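Local coordinates for RNA-binding protein RO60 (Deinococcus radiodurans, PDB 2NVO) that binds several small RNAs that accumulate during recovery from ultraviolet irradiation and contributes to the organism's resistance to such irradiation, at residues L104-I109 with L137-F142; I109-P114 with D144-W149. All coordinates share one frame; numbering follows the deposited sequence.

Interaction 1 (L104-I109 with L137-F142)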
loop_
_atom_site.group_PDB
_atom_site.type_symbol
_atom_site.label_atom_id
_atom_site.label_comp_id
_atom_site.label_asym_id
_atom_site.label_seq_id
_atom_site.Cartn_x
_atom_site.Cartn_y
_atom_site.Cartn_z
ATOM N N LEU A 104 6.809 0.043 15.594
ATOM C CA LEU A 104 8.115 -0.312 16.143
ATOM C C LEU A 104 8.673 0.830 16.961
ATOM O O LEU A 104 9.148 0.632 18.069
ATOM C CB LEU A 104 9.101 -0.648 15.019
ATOM C CG LEU A 104 10.586 -0.716 15.389
ATOM C CD1 LEU A 104 10.821 -1.711 16.536
ATOM C CD2 LEU A 104 11.462 -1.081 14.192
ATOM N N VAL A 105 8.617 2.030 16.400
ATOM C CA VAL A 105 9.099 3.214 17.095
ATOM C C VAL A 105 8.327 3.434 18.390
ATOM O O VAL A 105 8.917 3.714 19.432
ATOM C CB VAL A 105 9.002 4.459 16.203
ATOM C CG1 VAL A 105 9.235 5.702 17.025
ATOM C CG2 VAL A 105 10.033 4.373 15.072
ATOM N N LEU A 106 7.009 3.282 18.317
ATOM C CA LEU A 106 6.146 3.426 19.481
ATOM C C LEU A 106 6.509 2.429 20.570
ATOM O O LEU A 106 6.581 2.791 21.748
ATOM C CB LEU A 106 4.667 3.283 19.108
ATOM C CG LEU A 106 3.704 3.792 20.193
ATOM C CD1 LEU A 106 3.671 5.323 20.261
ATOM C CD2 LEU A 106 2.298 3.257 19.983
ATOM N N ALA A 107 6.742 1.176 20.181
ATOM C CA ALA A 107 7.210 0.177 21.123
ATOM C C ALA A 107 8.508 0.606 21.791
ATOM O O ALA A 107 8.644 0.479 23.008
ATOM C CB ALA A 107 7.378 -1.182 20.443
ATOM N N LEU A 108 9.462 1.105 21.006
ATOM C CA LEU A 108 10.768 1.494 21.542
ATOM C C LEU A 108 10.630 2.578 22.609
ATOM O O LEU A 108 11.226 2.491 23.681
ATOM C CB LEU A 108 11.709 1.987 20.434
ATOM C CG LEU A 108 12.288 0.981 19.442
ATOM C CD1 LEU A 108 12.906 1.699 18.238
ATOM C CD2 LEU A 108 13.317 0.087 20.127
ATOM N N ILE A 109 9.857 3.609 22.294
ATOM C CA ILE A 109 9.600 4.680 23.242
ATOM C C ILE A 109 8.890 4.128 24.483
ATOM O O ILE A 109 9.377 4.268 25.608
ATOM C CB ILE A 109 8.748 5.791 22.608
ATOM C CG1 ILE A 109 9.415 6.336 21.342
ATOM C CG2 ILE A 109 8.503 6.916 23.621
ATOM C CD1 ILE A 109 8.531 7.310 20.564
ATOM N N LEU A 137 -1.308 -6.696 17.798
ATOM C CA LEU A 137 -0.532 -7.921 17.990
ATOM C C LEU A 137 0.867 -7.747 17.420
ATOM O O LEU A 137 1.825 -8.352 17.899
ATOM C CB LEU A 137 -1.231 -9.121 17.368
ATOM C CG LEU A 137 -2.610 -9.358 17.987
ATOM C CD1 LEU A 137 -3.295 -10.543 17.336
ATOM C CD2 LEU A 137 -2.547 -9.502 19.527
ATOM N N HIS A 138 0.971 -6.904 16.397
ATOM C CA HIS A 138 2.242 -6.614 15.748
ATOM C C HIS A 138 3.077 -5.727 16.662
ATOM O O HIS A 138 4.281 -5.916 16.821
ATOM C CB HIS A 138 1.982 -5.934 14.401
ATOM C CG HIS A 138 3.163 -5.932 13.483
ATOM N ND1 HIS A 138 3.209 -5.164 12.339
ATOM C CD2 HIS A 138 4.345 -6.585 13.546
ATOM C CE1 HIS A 138 4.369 -5.353 11.731
ATOM N NE2 HIS A 138 5.076 -6.213 12.444
ATOM N N PHE A 139 2.421 -4.754 17.284
ATOM C CA PHE A 139 3.087 -3.889 18.245
ATOM C C PHE A 139 3.675 -4.727 19.384
ATOM O O PHE A 139 4.808 -4.520 19.793
ATOM C CB PHE A 139 2.093 -2.847 18.776
ATOM C CG PHE A 139 2.527 -2.195 20.047
ATOM C CD1 PHE A 139 3.242 -1.017 20.020
ATOM C CD2 PHE A 139 2.231 -2.774 21.270
ATOM C CE1 PHE A 139 3.646 -0.417 21.190
ATOM C CE2 PHE A 139 2.633 -2.186 22.440
ATOM C CZ PHE A 139 3.345 -1.004 22.403
ATOM N N LEU A 140 2.901 -5.687 19.876
ATOM C CA LEU A 140 3.343 -6.580 20.951
ATOM C C LEU A 140 4.544 -7.449 20.556
ATOM O O LEU A 140 5.414 -7.735 21.379
ATOM C CB LEU A 140 2.182 -7.466 21.410
ATOM C CG LEU A 140 1.040 -6.748 22.139
ATOM C CD1 LEU A 140 -0.061 -7.723 22.486
ATOM C CD2 LEU A 140 1.572 -6.024 23.390
ATOM N N ALA A 141 4.584 -7.884 19.304
ATOM C CA ALA A 141 5.748 -8.606 18.790
ATOM C C ALA A 141 7.007 -7.733 18.828
ATOM O O ALA A 141 8.096 -8.233 19.073
ATOM C CB ALA A 141 5.493 -9.112 17.380
ATOM N N PHE A 142 6.857 -6.427 18.591
ATOM C CA PHE A 142 7.986 -5.496 18.697
ATOM C C PHE A 142 8.363 -5.246 20.162
ATOM O O PHE A 142 9.543 -5.191 20.517
ATOM C CB PHE A 142 7.667 -4.144 18.043
ATOM C CG PHE A 142 7.633 -4.172 16.537
ATOM C CD1 PHE A 142 8.691 -4.705 15.805
ATOM C CD2 PHE A 142 6.551 -3.630 15.849
ATOM C CE1 PHE A 142 8.656 -4.718 14.411
ATOM C CE2 PHE A 142 6.511 -3.646 14.449
ATOM C CZ PHE A 142 7.558 -4.183 13.738
#

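Interaction 2 (I109-P114 with D144-W149)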
loop_
_atom_site.group_PDB
_atom_site.type_symbol
_atom_site.label_atom_id
_atom_site.label_comp_id
_atom_site.label_asym_id
_atom_site.label_seq_id
_atom_site.Cartn_x
_atom_site.Cartn_y
_atom_site.Cartn_z
ATOM N N ILE A 109 9.857 3.609 22.294
ATOM C CA ILE A 109 9.600 4.680 23.242
ATOM C C ILE A 109 8.890 4.128 24.483
ATOM O O ILE A 109 9.377 4.268 25.608
ATOM C CB ILE A 109 8.748 5.791 22.608
ATOM C CG1 ILE A 109 9.415 6.336 21.342
ATOM C CG2 ILE A 109 8.503 6.916 23.621
ATOM C CD1 ILE A 109 8.531 7.310 20.564
ATOM N N ALA A 110 7.757 3.474 24.266
ATOM C CA ALA A 110 6.949 2.937 25.351
ATOM C C ALA A 110 7.743 2.019 26.271
ATOM O O ALA A 110 7.541 2.034 27.486
ATOM C CB ALA A 110 5.723 2.206 24.799
ATOM N N LYS A 111 8.648 1.233 25.697
ATOM C CA LYS A 111 9.336 0.198 26.462
ATOM C C LYS A 111 10.702 0.619 26.981
ATOM O O LYS A 111 11.145 0.120 28.006
ATOM C CB LYS A 111 9.490 -1.088 25.646
ATOM C CG LYS A 111 8.182 -1.732 25.211
ATOM C CD LYS A 111 7.380 -2.275 26.375
ATOM C CE LYS A 111 8.127 -3.377 27.112
ATOM N NZ LYS A 111 7.224 -4.195 27.974
ATOM N N THR A 112 11.380 1.521 26.279
ATOM C CA THR A 112 12.771 1.808 26.618
ATOM C C THR A 112 13.149 3.287 26.741
ATOM O O THR A 112 14.319 3.608 26.953
ATOM C CB THR A 112 13.749 1.118 25.640
ATOM O OG1 THR A 112 13.775 1.824 24.394
ATOM C CG2 THR A 112 13.348 -0.335 25.413
ATOM N N ALA A 113 12.181 4.187 26.610
ATOM C CA ALA A 113 12.477 5.601 26.813
ATOM C C ALA A 113 12.896 5.818 28.268
ATOM O O ALA A 113 12.263 5.284 29.177
ATOM C CB ALA A 113 11.271 6.461 26.469
ATOM N N PRO A 114 13.972 6.592 28.488
ATOM C CA PRO A 114 14.506 6.833 29.838
ATOM C C PRO A 114 13.472 7.403 30.815
ATOM O O PRO A 114 13.478 7.042 31.991
ATOM C CB PRO A 114 15.618 7.858 29.597
ATOM C CG PRO A 114 16.012 7.669 28.170
ATOM C CD PRO A 114 14.767 7.264 27.446
ATOM N N ASP A 144 7.809 -7.121 22.890
ATOM C CA ASP A 144 8.177 -8.241 23.747
ATOM C C ASP A 144 9.682 -8.478 23.767
ATOM O O ASP A 144 10.186 -9.234 24.591
ATOM C CB ASP A 144 7.370 -9.525 23.458
ATOM C CG ASP A 144 7.759 -10.220 22.145
ATOM O OD1 ASP A 144 8.856 -9.967 21.597
ATOM O OD2 ASP A 144 6.946 -11.049 21.673
ATOM N N ALA A 145 10.396 -7.797 22.879
ATOM C CA ALA A 145 11.848 -7.888 22.852
ATOM C C ALA A 145 12.500 -6.710 23.560
ATOM O O ALA A 145 13.692 -6.475 23.396
ATOM C CB ALA A 145 12.343 -7.973 21.421
ATOM N N LEU A 146 11.724 -5.976 24.354
ATOM C CA LEU A 146 12.222 -4.747 24.959
ATOM C C LEU A 146 11.942 -4.666 26.461
ATOM O O LEU A 146 12.444 -3.766 27.142
ATOM C CB LEU A 146 11.617 -3.520 24.264
ATOM C CG LEU A 146 11.663 -3.417 22.737
ATOM C CD1 LEU A 146 10.911 -2.179 22.273
ATOM C CD2 LEU A 146 13.083 -3.397 22.228
ATOM N N GLY A 147 11.140 -5.589 26.981
ATOM C CA GLY A 147 10.808 -5.566 28.394
ATOM C C GLY A 147 9.642 -6.462 28.757
ATOM O O GLY A 147 8.929 -6.946 27.876
ATOM N N GLY A 148 9.456 -6.682 30.059
ATOM C CA GLY A 148 8.378 -7.514 30.568
ATOM C C GLY A 148 7.107 -6.744 30.888
ATOM O O GLY A 148 6.964 -5.574 30.530
ATOM N N TRP A 149 6.179 -7.398 31.574
ATOM C CA TRP A 149 4.856 -6.819 31.793
ATOM C C TRP A 149 4.750 -6.065 33.123
ATOM O O TRP A 149 4.090 -6.519 34.059
ATOM C CB TRP A 149 3.770 -7.897 31.695
ATOM C CG TRP A 149 3.444 -8.323 30.280
ATOM C CD1 TRP A 149 4.198 -9.124 29.466
ATOM C CD2 TRP A 149 2.278 -7.967 29.519
ATOM N NE1 TRP A 149 3.576 -9.285 28.249
ATOM C CE2 TRP A 149 2.400 -8.587 28.256
ATOM C CE3 TRP A 149 1.146 -7.193 29.786
ATOM C CZ2 TRP A 149 1.427 -8.449 27.263
ATOM C CZ3 TRP A 149 0.184 -7.058 28.798
ATOM C CH2 TRP A 149 0.330 -7.684 27.554
#

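Interaction 1 (L104-I109 with L137-F142)
Leu104 and Phe142 meet through a CH-pi contact. Leu104 CB sits over the centre of the Phe142 ring, 3.8 Å from its centroid and only 4° off the ring normal, which puts it squarely over the face. The same face also receives Leu104 CA, while the branch atom Leu104 CD1 reaches Phe142 CD1 at 3.7 Å, so backbone and side chain of one leucine lie on one aromatic ring. Ala107 fills the space between the two phenylalanines: its CB is 3.8 Å from Phe142 CB and 3.9 Å from Phe139 CE1. Phe139 arrives chiefly with CE1, 3.6 Å from Ala107 CA, with CD1 beside it, and Leu106 CD2 meets that same CE1 at 4.1 Å. Phe139 CG stands anti to the backbone N (chi1 162°), and the ring it carries ends nearer the other helix than CB does. Behind Phe142, its CE2 lies 3.6 Å above the plane of the His138 ring, toward that ring's rim, one helical turn earlier.

The short alanine is consistent with an axis separation of 8.7 Å; the segments run in broadly the same direction, 51° apart. Both helices belong to the TROVE domain, built of HEAT-like repeats. Leu106 continues onto helices 80-93 and 116-129, Phe139 onto Leu126 of helix 116-129, and Leu104 onto Val66 and Ala68.

Interaction 2 (I109-P114 with D144-W149)
In the helical-repeat TROVE domain, the C-terminal part of helix 100-112 meets the loop that leads from helix 133-143 to helix 151-163, and Lys111 and Leu146 make the central pairing. Lys111 serves this contact with both its aliphatic and its charged parts. Near the backbone, Lys111 CB packs against Leu146 CB at 3.5 Å, with Leu146 CD1 3.8 Å from the same lysine carbon. This close pairing occurs where the two backbones come nearest, the CA atoms of Lys111 and Leu146 being 5.9 Å apart. Thr112 adds its methyl group: CG2 lies 3.8 Å from Leu146 CB, and the two side chains cross at about a right angle. Its hydroxyl has a different task, since Thr112 OG1 is hydrogen-bonded to Leu108 O in the preceding turn of the helix.

The lysine chain bends at chi2 and chi3, which turn CD and then CE, and straightens at its last torsion; CE packs 3.7 Å from Gly147 CA. Chi4, near anti, carries NZ on to two successive carbonyls of the glycine pair, with a weak hydrogen bond to Gly147 O and a shorter one to Gly148 O. Thr153 OG1, on helix 151-163, is a further hydrogen-bond partner of NZ, so the lysine ties helix 100-112 to both the loop and the helix that follows it. Trp123 of helix 116-129 also touches the Lys111 side chain. Gly147 and Gly148 are exposed, placing the polar end of this contact at the protein surface. In the shorter bond, Lys111 NZ stands 2.9 Å from Gly148 O, with a C=O...N angle of 134° and the donor tilted 35° from the carbonyl plane.

How the interactions relate
Both contacts use helix 100-112, and their ranges on it overlap at Ile109, which itself makes neither contact; their centres are 9 Å apart. Interaction 1 is a buried, wholly apolar pairing with helix 133-143, whereas interaction 2 is a surface contact with the loop after that helix, where aliphatic packing is joined by an ammonium group bound to main-chain carbonyls. The buried areas, 280 and 231 Å², are similar despite this change in chemistry. Leu146 connects the two directly: its CD1 packs on the helix backbone, 3.6 Å from Ala107 O and 3.7 Å from Leu108 CA, and the Leu108 side chain touches Leu146, continuing the apolar packing toward the loop.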